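Local structure of Aac(6')-Ih protein (Acinetobacter baumannii, 4E8O) at residues B[77-85]-B[117-128]. The protein probably transfers the acetyl group of acetyl coenzyme A to the 6'-amino group of aminoglycoside antibiotics, giving the bacterium resistance to them. Residues are numbered along the deposited sequence; the frame is centred on the assembly and turned at random.
Sequences AMLEASIRY and LVQQVEIWAKQF
Ile83 enters the angle between two aromatic rings, Trp124 on the helix and Phe128 just after it, and meets a face of each. Its CD1 stands 3.9 Å from the centroid of the Trp124 six-membered ring, 28° off the normal. Ile83 CG1 lies 3.7 Å from the centroid of the Phe128 ring and only 14° off its normal, so both are CH-pi contacts. Trp124 is brought there by a first torsion that sets CG opposite the backbone N, and the far rim of its indole meets the strand: CH2 reaches Ile83 CG1 at 3.5 Å, and the carbonyl carbon of Ser82 sits near the ring plane at the edge. The indole and phenyl groups also touch each other, Phe128 CD2 above the indole face toward its rim and Trp124 NE1 in the phenyl plane at its edge, so the two rings meet each other as well as Ile83.

Toward the start of the strand the packing is aliphatic. Val121 divides its branches, CG1 meeting Ala81 CB at 3.8 Å and CG2 pressing on Leu79 CD2 at 3.4 Å, a snug methyl-to-methyl contact. The other Leu79 methyl, CD1, lies against Leu117 CB at 3.8 Å as the two leucines lie alongside, pointing opposite ways, and Leu117 CD1 reaches Ala77 CB.

Ala77, Leu79, Ala81 and Ile83 thus face the helix; on the reverse side Met78 packs on helix 32-42. The axes of strand 77-84 and helix 117-127 come within 9.4 Å at closest, their directions 28° apart, the roughly parallel alpha/beta packing by which helix 113-127 covers the central sheet of the GNAT acetyltransferase fold.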
loop_
_atom_site.group_PDB
_atom_site.type_symbol
_atom_site.label_atom_id
_atom_site.label_comp_id
_atom_site.label_asym_id
_atom_site.label_seq_id
_atom_site.Cartn_x
_atom_site.Cartn_y
_atom_site.Cartn_z
ATOM N N ALA B 77 -14.373 21.055 -7.576
ATOM C CA ALA B 77 -13.896 19.680 -7.440
ATOM C C ALA B 77 -12.375 19.593 -7.525
ATOM O O ALA B 77 -11.734 20.441 -8.150
ATOM C CB ALA B 77 -14.531 18.786 -8.496
ATOM N N MET B 78 -11.806 18.562 -6.903
ATOM C CA MET B 78 -10.365 18.317 -6.953
ATOM C C MET B 78 -10.077 16.825 -6.988
ATOM O O MET B 78 -10.885 16.023 -6.520
ATOM C CB MET B 78 -9.665 18.921 -5.733
ATOM C CG MET B 78 -10.218 18.429 -4.405
ATOM S SD MET B 78 -9.001 18.429 -3.066
ATOM C CE MET B 78 -8.237 16.829 -3.318
ATOM N N LEU B 79 -8.920 16.463 -7.536
ATOM C CA LEU B 79 -8.452 15.084 -7.539
ATOM C C LEU B 79 -6.946 15.075 -7.314
ATOM O O LEU B 79 -6.232 15.967 -7.786
ATOM C CB LEU B 79 -8.779 14.407 -8.876
ATOM C CG LEU B 79 -8.282 12.972 -9.092
ATOM C CD1 LEU B 79 -9.227 12.212 -10.000
ATOM C CD2 LEU B 79 -6.885 12.955 -9.685
ATOM N N GLU B 80 -6.463 14.067 -6.598
ATOM C CA GLU B 80 -5.033 13.849 -6.472
ATOM C C GLU B 80 -4.741 12.391 -6.800
ATOM O O GLU B 80 -5.479 11.498 -6.390
ATOM C CB GLU B 80 -4.547 14.213 -5.058
ATOM C CG GLU B 80 -4.851 15.661 -4.671
ATOM C CD GLU B 80 -4.309 16.058 -3.309
ATOM O OE1 GLU B 80 -3.384 15.386 -2.793
ATOM O OE2 GLU B 80 -4.808 17.061 -2.750
ATOM N N ALA B 81 -3.673 12.144 -7.546
ATOM C CA ALA B 81 -3.323 10.773 -7.891
ATOM C C ALA B 81 -1.819 10.633 -7.904
ATOM O O ALA B 81 -1.098 11.633 -7.948
ATOM C CB ALA B 81 -3.913 10.383 -9.243
ATOM N N SER B 82 -1.343 9.392 -7.863
ATOM C CA SER B 82 0.088 9.135 -7.901
ATOM C C SER B 82 0.387 7.920 -8.760
ATOM O O SER B 82 -0.512 7.136 -9.083
ATOM C CB SER B 82 0.623 8.893 -6.494
ATOM O OG SER B 82 -0.011 7.777 -5.892
ATOM N N ILE B 83 1.654 7.779 -9.141
ATOM C CA ILE B 83 2.136 6.550 -9.747
ATOM C C ILE B 83 2.872 5.781 -8.655
ATOM O O ILE B 83 3.755 6.336 -7.998
ATOM C CB ILE B 83 3.105 6.820 -10.913
ATOM C CG1 ILE B 83 2.475 7.766 -11.945
ATOM C CG2 ILE B 83 3.527 5.507 -11.555
ATOM C CD1 ILE B 83 1.220 7.221 -12.618
ATOM N N ARG B 84 2.504 4.517 -8.451
ATOM C CA ARG B 84 3.089 3.702 -7.382
ATOM C C ARG B 84 3.966 2.611 -7.967
ATOM O O ARG B 84 3.546 1.912 -8.892
ATOM C CB ARG B 84 1.990 3.044 -6.544
ATOM C CG ARG B 84 1.026 4.004 -5.876
ATOM C CD ARG B 84 1.736 4.914 -4.897
ATOM N NE ARG B 84 0.794 5.591 -4.005
ATOM C CZ ARG B 84 0.359 5.081 -2.856
ATOM N NH1 ARG B 84 0.782 3.885 -2.452
ATOM N NH2 ARG B 84 -0.491 5.766 -2.106
ATOM N N TYR B 85 5.170 2.449 -7.420
ATOM C CA TYR B 85 6.096 1.438 -7.915
ATOM C C TYR B 85 6.225 0.259 -6.956
ATOM O O TYR B 85 6.802 -0.773 -7.299
ATOM C CB TYR B 85 7.461 2.058 -8.221
ATOM C CG TYR B 85 7.442 2.888 -9.481
ATOM C CD1 TYR B 85 7.809 2.336 -10.702
ATOM C CD2 TYR B 85 7.029 4.210 -9.457
ATOM C CE1 TYR B 85 7.780 3.087 -11.860
ATOM C CE2 TYR B 85 6.998 4.966 -10.610
ATOM C CZ TYR B 85 7.371 4.398 -11.806
ATOM O OH TYR B 85 7.340 5.153 -12.955
ATOM N N LEU B 117 -12.630 13.827 -14.274
ATOM C CA LEU B 117 -11.383 13.923 -13.521
ATOM C C LEU B 117 -10.621 12.600 -13.575
ATOM O O LEU B 117 -9.413 12.576 -13.825
ATOM C CB LEU B 117 -11.662 14.330 -12.071
ATOM C CG LEU B 117 -12.072 15.786 -11.824
ATOM C CD1 LEU B 117 -12.745 15.930 -10.467
ATOM C CD2 LEU B 117 -10.867 16.699 -11.904
ATOM N N VAL B 118 -11.339 11.504 -13.347
ATOM C CA VAL B 118 -10.769 10.162 -13.420
ATOM C C VAL B 118 -10.159 9.900 -14.796
ATOM O O VAL B 118 -9.049 9.372 -14.897
ATOM C CB VAL B 118 -11.838 9.097 -13.104
ATOM C CG1 VAL B 118 -11.382 7.706 -13.537
ATOM C CG2 VAL B 118 -12.181 9.119 -11.622
ATOM N N GLN B 119 -10.878 10.295 -15.846
ATOM C CA GLN B 119 -10.415 10.102 -17.218
ATOM C C GLN B 119 -9.106 10.831 -17.507
ATOM O O GLN B 119 -8.319 10.384 -18.337
ATOM C CB GLN B 119 -11.491 10.544 -18.221
ATOM C CG GLN B 119 -12.682 9.602 -18.304
ATOM C CD GLN B 119 -13.667 9.982 -19.393
ATOM O OE1 GLN B 119 -14.866 9.724 -19.275
ATOM N NE2 GLN B 119 -13.166 10.584 -20.470
ATOM N N GLN B 120 -8.879 11.952 -16.828
ATOM C CA GLN B 120 -7.641 12.705 -17.008
ATOM C C GLN B 120 -6.453 11.980 -16.384
ATOM O O GLN B 120 -5.335 12.071 -16.888
ATOM C CB GLN B 120 -7.770 14.118 -16.431
ATOM C CG GLN B 120 -8.686 15.033 -17.242
ATOM C CD GLN B 120 -8.188 15.263 -18.661
ATOM O OE1 GLN B 120 -7.010 15.555 -18.882
ATOM N NE2 GLN B 120 -9.086 15.123 -19.630
ATOM N N VAL B 121 -6.694 11.258 -15.292
ATOM C CA VAL B 121 -5.642 10.463 -14.659
ATOM C C VAL B 121 -5.186 9.329 -15.576
ATOM O O VAL B 121 -3.989 9.055 -15.686
ATOM C CB VAL B 121 -6.113 9.858 -13.329
ATOM C CG1 VAL B 121 -4.965 9.140 -12.629
ATOM C CG2 VAL B 121 -6.672 10.941 -12.433
ATOM N N GLU B 122 -6.146 8.675 -16.229
ATOM C CA GLU B 122 -5.865 7.531 -17.097
ATOM C C GLU B 122 -5.012 7.920 -18.296
ATOM O O GLU B 122 -4.082 7.200 -18.660
ATOM C CB GLU B 122 -7.171 6.871 -17.565
ATOM C CG GLU B 122 -8.001 6.279 -16.430
ATOM C CD GLU B 122 -9.212 5.504 -16.919
ATOM O OE1 GLU B 122 -9.272 5.168 -18.124
ATOM O OE2 GLU B 122 -10.103 5.220 -16.090
ATOM N N ILE B 123 -5.344 9.053 -18.912
ATOM C CA ILE B 123 -4.538 9.610 -19.995
ATOM C C ILE B 123 -3.121 9.836 -19.482
ATOM O O ILE B 123 -2.144 9.475 -20.137
ATOM C CB ILE B 123 -5.118 10.948 -20.493
ATOM C CG1 ILE B 123 -6.548 10.749 -21.004
ATOM C CG2 ILE B 123 -4.235 11.551 -21.575
ATOM C CD1 ILE B 123 -7.244 12.033 -21.425
ATOM N N TRP B 124 -3.030 10.419 -18.290
ATOM C CA TRP B 124 -1.753 10.674 -17.633
ATOM C C TRP B 124 -1.040 9.384 -17.228
ATOM O O TRP B 124 0.162 9.240 -17.442
ATOM C CB TRP B 124 -1.978 11.566 -16.408
ATOM C CG TRP B 124 -0.757 11.751 -15.543
ATOM C CD1 TRP B 124 0.375 12.449 -15.857
ATOM C CD2 TRP B 124 -0.562 11.249 -14.215
ATOM N NE1 TRP B 124 1.262 12.402 -14.811
ATOM C CE2 TRP B 124 0.711 11.671 -13.790
ATOM C CE3 TRP B 124 -1.341 10.479 -13.347
ATOM C CZ2 TRP B 124 1.224 11.347 -12.530
ATOM C CZ3 TRP B 124 -0.835 10.162 -12.101
ATOM C CH2 TRP B 124 0.435 10.597 -11.701
ATOM N N ALA B 125 -1.782 8.447 -16.647
ATOM C CA ALA B 125 -1.198 7.191 -16.187
ATOM C C ALA B 125 -0.690 6.342 -17.349
ATOM O O ALA B 125 0.276 5.593 -17.198
ATOM C CB ALA B 125 -2.206 6.413 -15.362
ATOM N N LYS B 126 -1.349 6.452 -18.501
ATOM C CA LYS B 126 -0.937 5.727 -19.703
ATOM C C LYS B 126 0.468 6.121 -20.133
ATOM O O LYS B 126 1.206 5.303 -20.682
ATOM C CB LYS B 126 -1.915 5.999 -20.848
ATOM C CG LYS B 126 -2.926 4.894 -21.090
ATOM C CD LYS B 126 -4.196 5.452 -21.721
ATOM C CE LYS B 126 -5.111 4.338 -22.213
ATOM N NZ LYS B 126 -6.556 4.692 -22.056
ATOM N N GLN B 127 0.826 7.382 -19.894
ATOM C CA GLN B 127 2.159 7.878 -20.217
ATOM C C GLN B 127 3.217 7.154 -19.397
ATOM O O GLN B 127 4.341 6.966 -19.852
ATOM C CB GLN B 127 2.258 9.381 -19.949
ATOM C CG GLN B 127 1.613 10.271 -20.998
ATOM C CD GLN B 127 2.258 11.643 -21.040
ATOM O OE1 GLN B 127 3.154 11.942 -20.246
ATOM N NE2 GLN B 127 1.815 12.483 -21.972
ATOM N N PHE B 128 2.845 6.750 -18.187
ATOM C CA PHE B 128 3.763 6.068 -17.284
ATOM C C PHE B 128 3.780 4.557 -17.510
ATOM O O PHE B 128 4.312 3.811 -16.688
ATOM C CB PHE B 128 3.405 6.386 -15.828
ATOM C CG PHE B 128 3.946 7.704 -15.337
ATOM C CD1 PHE B 128 5.225 7.781 -14.806
ATOM C CD2 PHE B 128 3.177 8.860 -15.393
ATOM C CE1 PHE B 128 5.734 8.985 -14.348
ATOM C CE2 PHE B 128 3.679 10.071 -14.935
ATOM C CZ PHE B 128 4.960 10.130 -14.412
#